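Local structure of sulfate adenylyltransferase (Allochromatium vinosum, 4DNX) at residues A[13-18]-A[162-167]; A[47-52]-A[177-182]; A[134-139]-A[270-275]; A[142-147]-A[299-304]. The protein catalyses the reaction of sulfate with ATP to give adenosine 5'-phosphosulfate and diphosphate, the first step of the route from sulfate to sulfite. All coordinates share one frame; numbering follows the deposited sequence. Where two conformers were deposited one is given.

Contact 1: A[13-18]-A[162-167]; sequences RFVYDP and QVLNFS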
loop_
_atom_site.group_PDB
_atom_site.type_symbol
_atom_site.label_atom_id
_atom_site.label_comp_id
_atom_site.label_asym_id
_atom_site.label_seq_id
_atom_site.Cartn_x
_atom_site.Cartn_y
_atom_site.Cartn_z
ATOM N N ARG A 13 -7.383 11.113 9.237
ATOM C CA ARG A 13 -7.549 10.827 10.664
ATOM C C ARG A 13 -6.707 9.624 11.127
ATOM O O ARG A 13 -6.670 9.288 12.316
ATOM C CB ARG A 13 -9.049 10.620 11.003
ATOM C CG ARG A 13 -9.942 11.839 10.610
ATOM C CD ARG A 13 -9.468 13.137 11.278
ATOM N NE ARG A 13 -9.608 13.094 12.717
ATOM C CZ ARG A 13 -9.294 14.096 13.537
ATOM N NH1 ARG A 13 -8.824 15.254 13.036
ATOM N NH2 ARG A 13 -9.443 13.950 14.861
ATOM N N PHE A 14 -5.981 9.013 10.201
ATOM C CA PHE A 14 -5.038 7.927 10.578
ATOM C C PHE A 14 -3.883 8.458 11.407
ATOM O O PHE A 14 -3.368 9.564 11.155
ATOM C CB PHE A 14 -4.486 7.190 9.330
ATOM C CG PHE A 14 -3.483 6.134 9.658
ATOM C CD1 PHE A 14 -3.878 4.904 10.230
ATOM C CD2 PHE A 14 -2.138 6.345 9.367
ATOM C CE1 PHE A 14 -2.907 3.937 10.541
ATOM C CE2 PHE A 14 -1.153 5.408 9.670
ATOM C CZ PHE A 14 -1.523 4.187 10.254
ATOM N N VAL A 15 -3.492 7.665 12.419
ATOM C CA VAL A 15 -2.357 8.091 13.280
ATOM C C VAL A 15 -1.033 7.684 12.587
ATOM O O VAL A 15 -0.438 6.616 12.851
ATOM C CB VAL A 15 -2.463 7.490 14.673
ATOM C CG1 VAL A 15 -1.322 8.049 15.598
ATOM C CG2 VAL A 15 -3.830 7.844 15.241
ATOM N N TYR A 16 -0.529 8.587 11.744
ATOM C CA TYR A 16 0.737 8.342 11.019
ATOM C C TYR A 16 2.021 8.246 11.870
ATOM O O TYR A 16 2.957 7.565 11.467
ATOM C CB TYR A 16 0.960 9.396 9.932
ATOM C CG TYR A 16 0.198 9.149 8.653
ATOM C CD1 TYR A 16 0.672 8.240 7.695
ATOM C CD2 TYR A 16 -1.009 9.819 8.409
ATOM C CE1 TYR A 16 -0.042 7.987 6.527
ATOM C CE2 TYR A 16 -1.740 9.585 7.204
ATOM C CZ TYR A 16 -1.205 8.691 6.262
ATOM O OH TYR A 16 -1.870 8.436 5.098
ATOM N N ASP A 17 2.085 8.927 13.025
ATOM C CA ASP A 17 3.258 8.878 13.871
ATOM C C ASP A 17 3.261 7.531 14.606
ATOM O O ASP A 17 2.331 7.288 15.369
ATOM C CB ASP A 17 3.195 10.017 14.892
ATOM C CG ASP A 17 4.410 10.044 15.800
ATOM O OD1 ASP A 17 5.521 10.181 15.274
ATOM O OD2 ASP A 17 4.260 9.935 17.038
ATOM N N PRO A 18 4.255 6.665 14.383
ATOM C CA PRO A 18 4.218 5.316 14.963
ATOM C C PRO A 18 4.244 5.323 16.502
ATOM O O PRO A 18 3.590 4.492 17.107
ATOM C CB PRO A 18 5.474 4.647 14.411
ATOM C CG PRO A 18 5.685 5.334 13.120
ATOM C CD PRO A 18 5.224 6.741 13.265
ATOM N N GLN A 162 -9.537 9.123 15.973
ATOM C CA GLN A 162 -8.153 8.794 15.570
ATOM C C GLN A 162 -8.205 7.340 15.120
ATOM O O GLN A 162 -8.534 6.442 15.915
ATOM C CB GLN A 162 -7.195 8.968 16.752
ATOM C CG GLN A 162 -7.125 10.415 17.228
ATOM C CD GLN A 162 -6.493 10.539 18.627
ATOM O OE1 GLN A 162 -7.039 10.071 19.654
ATOM N NE2 GLN A 162 -5.347 11.152 18.666
ATOM N N VAL A 163 -7.844 7.117 13.858
ATOM C CA VAL A 163 -7.947 5.796 13.197
ATOM C C VAL A 163 -6.625 5.028 13.270
ATOM O O VAL A 163 -5.550 5.603 13.001
ATOM C CB VAL A 163 -8.435 5.955 11.755
ATOM C CG1 VAL A 163 -8.494 4.564 11.085
ATOM C CG2 VAL A 163 -9.804 6.705 11.730
ATOM N N LEU A 164 -6.675 3.763 13.707
ATOM C CA LEU A 164 -5.480 2.973 13.995
ATOM C C LEU A 164 -5.110 1.995 12.880
ATOM O O LEU A 164 -3.980 1.499 12.805
ATOM C CB LEU A 164 -5.653 2.210 15.334
ATOM C CG LEU A 164 -5.867 3.136 16.537
ATOM C CD1 LEU A 164 -5.909 2.253 17.793
ATOM C CD2 LEU A 164 -4.748 4.166 16.682
ATOM N N ASN A 165 -6.084 1.679 12.043
ATOM C CA ASN A 165 -5.835 0.769 10.896
ATOM C C ASN A 165 -6.926 0.923 9.873
ATOM O O ASN A 165 -7.907 1.692 10.071
ATOM C CB ASN A 165 -5.704 -0.699 11.343
ATOM C CG ASN A 165 -6.936 -1.203 12.067
ATOM O OD1 ASN A 165 -7.992 -1.401 11.454
ATOM N ND2 ASN A 165 -6.805 -1.396 13.390
ATOM N N PHE A 166 -6.741 0.230 8.739
ATOM C CA PHE A 166 -7.723 0.294 7.651
ATOM C C PHE A 166 -8.480 -0.989 7.485
ATOM O O PHE A 166 -8.943 -1.307 6.364
ATOM C CB PHE A 166 -7.006 0.702 6.362
ATOM C CG PHE A 166 -6.331 2.063 6.481
ATOM C CD1 PHE A 166 -7.094 3.196 6.738
ATOM C CD2 PHE A 166 -4.966 2.225 6.275
ATOM C CE1 PHE A 166 -6.514 4.464 6.853
ATOM C CE2 PHE A 166 -4.380 3.525 6.361
ATOM C CZ PHE A 166 -5.146 4.632 6.647
ATOM N N SER A 167 -8.637 -1.705 8.591
ATOM C CA SER A 167 -9.551 -2.880 8.618
ATOM C C SER A 167 -9.058 -3.987 7.623
ATOM O O SER A 167 -7.848 -4.073 7.236
ATOM C CB SER A 167 -10.993 -2.378 8.378
ATOM O OG SER A 167 -11.992 -3.414 8.566
#
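The carbonyl oxygen of V163 takes a hydrogen bond from V15 N at 3.0 Å and a CA-H...O contact from F14 CA at 3.4 Å. F14 CD1 packs beside the same V163 O, 3.3 Å away. With V163 N bonded to R13 O at 2.9 Å, this makes a single beta bridge of parallel pattern, which joins the end of strand 155-163 in the PUA-like domain to the loop before helix 18-28. The V163 N-H points almost straight at R13 O (176°). An inverse gamma turn centred on V15, closed by a weak bond from Y16 N to F14 O, then bends the loop away from the strand.

F14 is the main side chain here. Its CG is anti to the backbone N (chi1 177°), and the CE1 edge of the ring faces L164 O, which lies near the ring plane. F166 comes across it at about a right angle, as side chains go; F166 CZ touches F14 CB and CG, and F166 CE2 stands over the rim of one F14 face. The two ring planes are inclined by 32°. Beyond this pair, F166 also meets the ring of F177, while T171 of the second subunit packs on F14. V15 CG2 lies against Q162 CB and L164 CD2. R13 turns its NE back to I161 O. Next to the bridge, F14 CD2 stands 3.6 Å above the centre of the Y16 ring.

Contact 2: A[47-52]-A[177-182]; sequences LGAGYF and FRTAVE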
loop_
_atom_site.group_PDB
_atom_site.type_symbol
_atom_site.label_atom_id
_atom_site.label_comp_id
_atom_site.label_asym_id
_atom_site.label_seq_id
_atom_site.Cartn_x
_atom_site.Cartn_y
_atom_site.Cartn_z
ATOM N N LEU A 47 -12.459 8.185 6.567
ATOM C CA LEU A 47 -11.895 9.324 7.318
ATOM C C LEU A 47 -10.387 9.142 7.601
ATOM O O LEU A 47 -9.580 10.105 7.480
ATOM C CB LEU A 47 -12.651 9.442 8.670
ATOM C CG LEU A 47 -14.033 10.136 8.528
ATOM C CD1 LEU A 47 -14.837 9.807 9.802
ATOM C CD2 LEU A 47 -13.845 11.636 8.334
ATOM N N GLY A 48 -9.997 7.949 8.040
ATOM C CA GLY A 48 -8.581 7.618 8.314
ATOM C C GLY A 48 -7.697 7.823 7.092
ATOM O O GLY A 48 -6.581 8.290 7.220
ATOM N N ALA A 49 -8.249 7.497 5.920
ATOM C CA ALA A 49 -7.456 7.428 4.659
ATOM C C ALA A 49 -7.485 8.757 3.912
ATOM O O ALA A 49 -6.868 8.878 2.840
ATOM C CB ALA A 49 -8.028 6.315 3.779
ATOM N N GLY A 50 -8.158 9.770 4.469
ATOM C CA GLY A 50 -8.171 11.124 3.866
ATOM C C GLY A 50 -9.234 11.338 2.779
ATOM O O GLY A 50 -9.378 12.451 2.237
ATOM N N TYR A 51 -9.994 10.300 2.447
ATOM C CA TYR A 51 -11.032 10.446 1.435
ATOM C C TYR A 51 -12.146 11.432 1.863
ATOM O O TYR A 51 -12.751 12.106 1.012
ATOM C CB TYR A 51 -11.641 9.092 1.123
ATOM C CG TYR A 51 -10.727 8.199 0.289
ATOM C CD1 TYR A 51 -10.463 8.512 -1.057
ATOM C CD2 TYR A 51 -10.149 7.038 0.840
ATOM C CE1 TYR A 51 -9.624 7.695 -1.834
ATOM C CE2 TYR A 51 -9.324 6.197 0.111
ATOM C CZ TYR A 51 -9.067 6.533 -1.255
ATOM O OH TYR A 51 -8.275 5.700 -1.996
ATOM N N PHE A 52 -12.448 11.498 3.172
ATOM C CA PHE A 52 -13.508 12.387 3.657
ATOM C C PHE A 52 -12.932 13.630 4.338
ATOM O O PHE A 52 -13.576 14.301 5.155
ATOM C CB PHE A 52 -14.465 11.628 4.596
ATOM C CG PHE A 52 -15.325 10.580 3.916
ATOM C CD1 PHE A 52 -15.405 10.433 2.512
ATOM C CD2 PHE A 52 -16.033 9.705 4.708
ATOM C CE1 PHE A 52 -16.231 9.458 1.939
ATOM C CE2 PHE A 52 -16.872 8.692 4.140
ATOM C CZ PHE A 52 -16.957 8.561 2.789
ATOM N N PHE A 177 -5.085 -1.634 -1.979
ATOM C CA PHE A 177 -5.656 -0.636 -1.103
ATOM C C PHE A 177 -4.720 0.554 -1.003
ATOM O O PHE A 177 -3.524 0.356 -0.762
ATOM C CB PHE A 177 -5.939 -1.161 0.317
ATOM C CG PHE A 177 -6.466 -0.102 1.225
ATOM C CD1 PHE A 177 -7.829 0.226 1.231
ATOM C CD2 PHE A 177 -5.568 0.664 2.028
ATOM C CE1 PHE A 177 -8.313 1.253 2.062
ATOM C CE2 PHE A 177 -6.044 1.741 2.814
ATOM C CZ PHE A 177 -7.420 1.999 2.854
ATOM N N ARG A 178 -5.293 1.761 -1.204
ATOM C CA ARG A 178 -4.515 3.028 -1.120
ATOM C C ARG A 178 -5.320 4.083 -0.399
ATOM O O ARG A 178 -6.530 4.148 -0.539
ATOM C CB ARG A 178 -4.264 3.606 -2.530
ATOM C CG ARG A 178 -3.304 2.801 -3.275
ATOM C CD ARG A 178 -1.859 3.079 -2.857
ATOM N NE ARG A 178 -1.021 2.408 -3.829
ATOM C CZ ARG A 178 -0.806 1.092 -3.874
ATOM N NH1 ARG A 178 -1.322 0.268 -2.952
ATOM N NH2 ARG A 178 -0.046 0.594 -4.845
ATOM N N THR A 179 -4.617 4.914 0.353
ATOM C CA THR A 179 -5.228 6.096 0.930
ATOM C C THR A 179 -5.325 7.182 -0.123
ATOM O O THR A 179 -4.595 7.150 -1.137
ATOM C CB THR A 179 -4.387 6.645 2.112
ATOM O OG1 THR A 179 -3.068 7.007 1.648
ATOM C CG2 THR A 179 -4.291 5.571 3.222
ATOM N N ALA A 180 -6.196 8.166 0.117
ATOM C CA ALA A 180 -6.242 9.360 -0.775
ATOM C C ALA A 180 -4.886 10.083 -0.707
ATOM O O ALA A 180 -4.438 10.664 -1.704
ATOM C CB ALA A 180 -7.327 10.330 -0.306
ATOM N N VAL A 181 -4.252 10.065 0.469
ATOM C CA VAL A 181 -2.956 10.693 0.678
ATOM C C VAL A 181 -1.914 10.091 -0.304
ATOM O O VAL A 181 -1.186 10.837 -0.998
ATOM C CB VAL A 181 -2.491 10.532 2.158
ATOM C CG1 VAL A 181 -1.026 10.959 2.324
ATOM C CG2 VAL A 181 -3.465 11.302 3.119
ATOM N N GLU A 182 -1.883 8.766 -0.388
ATOM C CA GLU A 182 -0.841 8.116 -1.218
ATOM C C GLU A 182 -1.176 8.239 -2.711
ATOM O O GLU A 182 -0.235 8.385 -3.523
ATOM C CB GLU A 182 -0.692 6.650 -0.826
ATOM C CG GLU A 182 0.453 5.874 -1.575
ATOM C CD GLU A 182 1.869 6.522 -1.507
ATOM O OE1 GLU A 182 2.162 7.374 -0.627
ATOM O OE2 GLU A 182 2.730 6.121 -2.340
#
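A49 and T179 bring their backbones to a CA-CA distance of 4.5 Å where the end of one helix meets the start of another. Helix 38-48 closes in a Schellman motif at G50, whose phi of 85° turns the chain, and A49 O is left facing the 177-182 segment. A180 N, in the first turn of helix 180-190, donates to A49 O at 2.9 Å with a bent N-H angle of 135°. T179 is the N-cap of that helix: its OG1 accepts from E182 N and also bonds D175 of the second subunit, while T179 CG2 packs on A49 CB at 3.9 Å.

Y51 carries its ring over A180. A180 CB makes a CH-pi contact 3.9 Å from the ring centroid, and A180 N lies over the same ring toward its rim. At the tip, Y51 OH donates to R178 O at 2.8 Å from above the carbonyl plane; the hydroxyl is also hydrogen-bonded to H227 NE2, so two partners fix it.

The contact thus ties the PUA-like part to the ATP-sulfurylase part: R178 shares a backbone bond with G264 of strand 260-266, and M287 of helix 274-287 packs on both Y51 and A180.

Contact 3: A[134-139]-A[270-275]; sequences QVYGTS and LYAGPR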
loop_
_atom_site.group_PDB
_atom_site.type_symbol
_atom_site.label_atom_id
_atom_site.label_comp_id
_atom_site.label_asym_id
_atom_site.label_seq_id
_atom_site.Cartn_x
_atom_site.Cartn_y
_atom_site.Cartn_z
ATOM N N GLN A 134 -34.314 11.892 2.094
ATOM C CA GLN A 134 -33.391 12.862 1.469
ATOM C C GLN A 134 -32.126 12.212 0.871
ATOM O O GLN A 134 -31.692 12.561 -0.250
ATOM C CB GLN A 134 -33.017 13.969 2.470
ATOM C CG GLN A 134 -34.188 14.878 2.829
ATOM C CD GLN A 134 -34.538 15.810 1.690
ATOM O OE1 GLN A 134 -33.818 16.765 1.414
ATOM N NE2 GLN A 134 -35.615 15.521 1.006
ATOM N N VAL A 135 -31.536 11.266 1.596
ATOM C CA VAL A 135 -30.286 10.623 1.117
ATOM C C VAL A 135 -30.549 9.616 -0.010
ATOM O O VAL A 135 -29.843 9.612 -1.035
ATOM C CB VAL A 135 -29.524 9.949 2.253
ATOM C CG1 VAL A 135 -28.340 9.129 1.712
ATOM C CG2 VAL A 135 -28.992 11.007 3.242
ATOM N N TYR A 136 -31.558 8.770 0.178
ATOM C CA TYR A 136 -31.809 7.635 -0.730
ATOM C C TYR A 136 -32.874 7.901 -1.795
ATOM O O TYR A 136 -33.054 7.087 -2.709
ATOM C CB TYR A 136 -32.142 6.362 0.089
ATOM C CG TYR A 136 -31.017 5.991 1.043
ATOM C CD1 TYR A 136 -29.903 5.251 0.619
ATOM C CD2 TYR A 136 -31.054 6.418 2.370
ATOM C CE1 TYR A 136 -28.838 4.937 1.504
ATOM C CE2 TYR A 136 -30.006 6.092 3.269
ATOM C CZ TYR A 136 -28.922 5.353 2.844
ATOM O OH TYR A 136 -27.890 5.052 3.717
ATOM N N GLY A 137 -33.586 9.023 -1.663
ATOM C CA GLY A 137 -34.633 9.410 -2.611
ATOM C C GLY A 137 -35.863 8.525 -2.617
ATOM O O GLY A 137 -36.618 8.500 -3.593
ATOM N N THR A 138 -36.080 7.805 -1.523
ATOM C CA THR A 138 -37.246 6.927 -1.405
ATOM C C THR A 138 -37.390 6.498 0.036
ATOM O O THR A 138 -36.425 6.577 0.819
ATOM C CB THR A 138 -37.085 5.638 -2.247
ATOM O OG1 THR A 138 -38.297 4.871 -2.154
ATOM C CG2 THR A 138 -35.932 4.791 -1.743
ATOM N N SER A 139 -38.588 6.004 0.360
ATOM C CA SER A 139 -38.840 5.455 1.678
ATOM C C SER A 139 -39.039 3.938 1.605
ATOM O O SER A 139 -39.238 3.275 2.629
ATOM C CB SER A 139 -40.059 6.147 2.300
ATOM O OG SER A 139 -39.710 7.468 2.685
ATOM N N LEU A 270 -23.767 2.635 -0.796
ATOM C CA LEU A 270 -25.066 3.134 -0.323
ATOM C C LEU A 270 -26.250 2.814 -1.244
ATOM O O LEU A 270 -27.425 2.902 -0.844
ATOM C CB LEU A 270 -25.010 4.654 -0.098
ATOM C CG LEU A 270 -23.940 5.186 0.859
ATOM C CD1 LEU A 270 -23.882 6.687 0.798
ATOM C CD2 LEU A 270 -24.272 4.757 2.311
ATOM N N TYR A 271 -25.942 2.468 -2.490
ATOM C CA TYR A 271 -26.964 2.300 -3.518
ATOM C C TYR A 271 -27.859 3.545 -3.661
ATOM O O TYR A 271 -29.037 3.411 -3.952
ATOM C CB TYR A 271 -27.842 1.061 -3.249
ATOM C CG TYR A 271 -27.083 -0.255 -3.127
ATOM C CD1 TYR A 271 -26.798 -1.031 -4.251
ATOM C CD2 TYR A 271 -26.692 -0.733 -1.875
ATOM C CE1 TYR A 271 -26.106 -2.262 -4.125
ATOM C CE2 TYR A 271 -25.998 -1.932 -1.741
ATOM C CZ TYR A 271 -25.708 -2.687 -2.859
ATOM O OH TYR A 271 -25.035 -3.878 -2.687
ATOM N N ALA A 272 -27.286 4.737 -3.495
ATOM C CA ALA A 272 -28.066 5.986 -3.405
ATOM C C ALA A 272 -28.022 6.835 -4.671
ATOM O O ALA A 272 -28.446 8.009 -4.687
ATOM C CB ALA A 272 -27.612 6.793 -2.156
ATOM N N GLY A 273 -27.536 6.237 -5.758
ATOM C CA GLY A 273 -27.650 6.875 -7.090
ATOM C C GLY A 273 -27.064 8.274 -7.102
ATOM O O GLY A 273 -25.893 8.447 -6.699
ATOM N N PRO A 274 -27.849 9.257 -7.548
ATOM C CA PRO A 274 -27.343 10.629 -7.691
ATOM C C PRO A 274 -26.703 11.171 -6.412
ATOM O O PRO A 274 -25.636 11.805 -6.467
ATOM C CB PRO A 274 -28.568 11.441 -8.070
ATOM C CG PRO A 274 -29.568 10.450 -8.635
ATOM C CD PRO A 274 -29.223 9.096 -8.082
ATOM N N ARG A 275 -27.320 10.955 -5.248
ATOM C CA ARG A 275 -26.613 11.409 -4.034
ATOM C C ARG A 275 -25.225 10.757 -3.783
ATOM O O ARG A 275 -24.288 11.426 -3.305
ATOM C CB ARG A 275 -27.474 11.276 -2.794
ATOM C CG ARG A 275 -26.802 11.899 -1.541
ATOM C CD ARG A 275 -26.685 13.474 -1.623
ATOM N NE ARG A 275 -27.989 14.086 -1.519
ATOM C CZ ARG A 275 -28.496 14.581 -0.381
ATOM N NH1 ARG A 275 -27.771 14.627 0.724
ATOM N NH2 ARG A 275 -29.715 15.058 -0.368
HETATM O O HOH W 1 -30.449 9.325 -3.663
#
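Y136 meets L270 edge-on: L270 O lies in the plane of the Y136 ring, 3.4 Å from CE1, and the two side chains cross at about a right angle. Here the C-terminal turn of helix 125-136, in the PUA-like part, packs on the loop that ends at G273, the N-cap of helix 274-287, in the ATP-sulfurylase part. A272 CB fills the angle between Y136 CD1, at 3.9 Å, and V135 O. The latter oxygen is also approached by R275 CB at 3.4 Å. One water joins the backbones, donating to V135 O at 2.7 Å and to A272 O at 2.6 Å, so both carbonyls have a polar partner despite burial.

In the next shell, V135 CG1 sits over the centre of one face of the Y136 ring. The E276 carboxylate accepts from L270 N and A272 N, one on each oxygen. R275 CG, anti to its backbone N (chi1 -173°), lies like CB beside V135 O, and the chain then bends at chi2 and chi3. Its guanidinium belongs to other carbonyls, NH2 bonding A68 O and NH1 bonding P80 O. R275 NH2 passes Q134 O at 3.2 Å, at an angle too poor for a hydrogen bond.

Contact 4: A[142-147]-A[299-304]; sequences KHPGVE and AGVGDY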
loop_
_atom_site.group_PDB
_atom_site.type_symbol
_atom_site.label_atom_id
_atom_site.label_comp_id
_atom_site.label_asym_id
_atom_site.label_seq_id
_atom_site.Cartn_x
_atom_site.Cartn_y
_atom_site.Cartn_z
ATOM N N LYS A 142 -37.685 -1.897 0.387
ATOM C CA LYS A 142 -37.005 -2.748 -0.611
ATOM C C LYS A 142 -35.629 -2.173 -1.039
ATOM O O LYS A 142 -34.839 -2.847 -1.698
ATOM C CB LYS A 142 -37.883 -2.970 -1.868
ATOM C CG LYS A 142 -39.140 -3.899 -1.681
ATOM C CD LYS A 142 -40.100 -3.849 -2.908
ATOM C CE LYS A 142 -41.051 -2.640 -2.815
ATOM N NZ LYS A 142 -42.005 -2.436 -3.955
ATOM N N HIS A 143 -35.352 -0.925 -0.700
ATOM C CA HIS A 143 -34.110 -0.320 -1.141
ATOM C C HIS A 143 -33.029 -0.791 -0.151
ATOM O O HIS A 143 -33.182 -0.631 1.073
ATOM C CB HIS A 143 -34.274 1.191 -1.170
ATOM C CG HIS A 143 -33.073 1.927 -1.667
ATOM N ND1 HIS A 143 -31.845 1.874 -1.038
ATOM C CD2 HIS A 143 -32.930 2.767 -2.714
ATOM C CE1 HIS A 143 -30.985 2.640 -1.693
ATOM N NE2 HIS A 143 -31.633 3.218 -2.697
ATOM N N PRO A 144 -31.973 -1.424 -0.649
ATOM C CA PRO A 144 -31.026 -2.028 0.290
ATOM C C PRO A 144 -30.270 -1.003 1.138
ATOM O O PRO A 144 -29.876 -1.309 2.254
ATOM C CB PRO A 144 -30.066 -2.826 -0.615
ATOM C CG PRO A 144 -30.133 -2.110 -1.953
ATOM C CD PRO A 144 -31.538 -1.583 -2.061
ATOM N N GLY A 145 -30.085 0.210 0.618
ATOM C CA GLY A 145 -29.370 1.235 1.359
ATOM C C GLY A 145 -30.297 1.776 2.460
ATOM O O GLY A 145 -29.844 2.057 3.538
ATOM N N VAL A 146 -31.570 1.964 2.141
ATOM C CA VAL A 146 -32.595 2.342 3.127
ATOM C C VAL A 146 -32.608 1.317 4.282
ATOM O O VAL A 146 -32.624 1.711 5.480
ATOM C CB VAL A 146 -33.990 2.426 2.452
ATOM C CG1 VAL A 146 -35.123 2.455 3.481
ATOM C CG2 VAL A 146 -34.071 3.674 1.536
ATOM N N GLU A 147 -32.599 0.036 3.925
ATOM C CA GLU A 147 -32.741 -1.043 4.933
ATOM C C GLU A 147 -31.534 -1.023 5.875
ATOM O O GLU A 147 -31.701 -1.051 7.090
ATOM C CB GLU A 147 -32.884 -2.412 4.276
ATOM C CG GLU A 147 -33.142 -3.563 5.269
ATOM C CD GLU A 147 -33.175 -4.921 4.578
ATOM O OE1 GLU A 147 -34.261 -5.537 4.504
ATOM O OE2 GLU A 147 -32.112 -5.374 4.078
ATOM N N ALA A 299 -24.286 4.272 -9.651
ATOM C CA ALA A 299 -24.536 3.941 -8.225
ATOM C C ALA A 299 -26.006 3.603 -7.917
ATOM O O ALA A 299 -26.437 3.661 -6.751
ATOM C CB ALA A 299 -24.048 5.084 -7.320
ATOM N N GLY A 300 -26.751 3.230 -8.942
ATOM C CA GLY A 300 -28.201 2.988 -8.822
ATOM C C GLY A 300 -28.562 1.591 -8.352
ATOM O O GLY A 300 -27.691 0.722 -8.182
ATOM N N VAL A 301 -29.847 1.423 -8.081
ATOM C CA VAL A 301 -30.464 0.126 -7.745
ATOM C C VAL A 301 -31.919 0.225 -8.163
ATOM O O VAL A 301 -32.487 1.327 -8.177
ATOM C CB VAL A 301 -30.300 -0.200 -6.219
ATOM C CG1 VAL A 301 -31.031 0.785 -5.342
ATOM C CG2 VAL A 301 -30.679 -1.635 -5.902
ATOM N N GLY A 302 -32.519 -0.912 -8.533
ATOM C CA GLY A 302 -33.957 -0.979 -8.825
ATOM C C GLY A 302 -34.375 0.061 -9.850
ATOM O O GLY A 302 -33.647 0.316 -10.819
ATOM N N ASP A 303 -35.504 0.717 -9.597
ATOM C CA ASP A 303 -36.045 1.696 -10.532
ATOM C C ASP A 303 -36.198 3.098 -9.935
ATOM O O ASP A 303 -36.973 3.900 -10.427
ATOM C CB ASP A 303 -37.391 1.183 -11.096
ATOM C CG ASP A 303 -37.397 1.124 -12.604
ATOM O OD1 ASP A 303 -36.343 0.774 -13.203
ATOM O OD2 ASP A 303 -38.459 1.436 -13.197
ATOM N N TYR A 304 -35.453 3.399 -8.874
ATOM C CA TYR A 304 -35.672 4.633 -8.121
ATOM C C TYR A 304 -35.179 5.896 -8.804
ATOM O O TYR A 304 -35.719 6.960 -8.543
ATOM C CB TYR A 304 -35.030 4.559 -6.728
ATOM C CG TYR A 304 -35.489 3.373 -5.954
ATOM C CD1 TYR A 304 -36.753 3.360 -5.339
ATOM C CD2 TYR A 304 -34.688 2.241 -5.857
ATOM C CE1 TYR A 304 -37.180 2.256 -4.643
ATOM C CE2 TYR A 304 -35.116 1.112 -5.153
ATOM C CZ TYR A 304 -36.348 1.140 -4.543
ATOM O OH TYR A 304 -36.784 0.041 -3.838
#
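H143 sets its CB against the end of Y304, 3.8 Å from OH and 4.0 Å from CZ. CG, anti to the backbone N (chi1 -178°), lies near Y304 CE2, and CD2 makes the closest approach of the two rings, 3.6 Å from Y304 CD2, standing over the rim of one tyrosine face. The imidazole and phenol planes are inclined by 48°, an oblique meeting. On the other branch ND1 turns back to its own chain and accepts from G145 N at 2.9 Å and from V146 N at 3.2 Å, the second donor lying well out of the ring plane. At the tip, NE2 is 3.6 Å from V301 CG1, a methyl group that sits over one face of the imidazole as a CH-pi contact; NE2 is also hydrogen-bonded to the hydroxyl of Y305.

H143 is the N-cap of helix 144-149, in the PUA-like part, and ND1 supplies its capping bonds. Its partners V301 and Y304 are the first and last residues of a type II' beta turn in the ATP-sulfurylase part, with G302 at the positive-phi corner. The turn presents both side chains to the same histidine. The other methyl of V301, CG2, meets P144 CD at 3.9 Å, the two side chains reaching tip to tip. Y271 lies against H143, P144 and V301 from the neighbouring loop. Farther out, where K142 is exposed, K142 CB touches Y304 OH at 3.8 Å, and that hydroxyl has a weak hydrogen bond to D140 OD2.

Overall arrangement
The four contacts form two pairs. Contacts 1 and 2, with centres 11 Å apart, meet where R13 N and F14 N face L47 O and G48 O at the end of helix 38-48; both also touch the second subunit. Contacts 3 and 4 have centres 7 Å apart and join through G273 N and A299 O. The pairs are 24 to 32 Å from each other, centre to centre. Along the chain all four first segments precede all four second segments, so every contact crosses the others. Contact 1 stays within the PUA-like part, whereas contacts 2, 3 and 4 tie it to the ATP-sulfurylase part at two separate places, one of them, contact 2, at the interface with the second subunit.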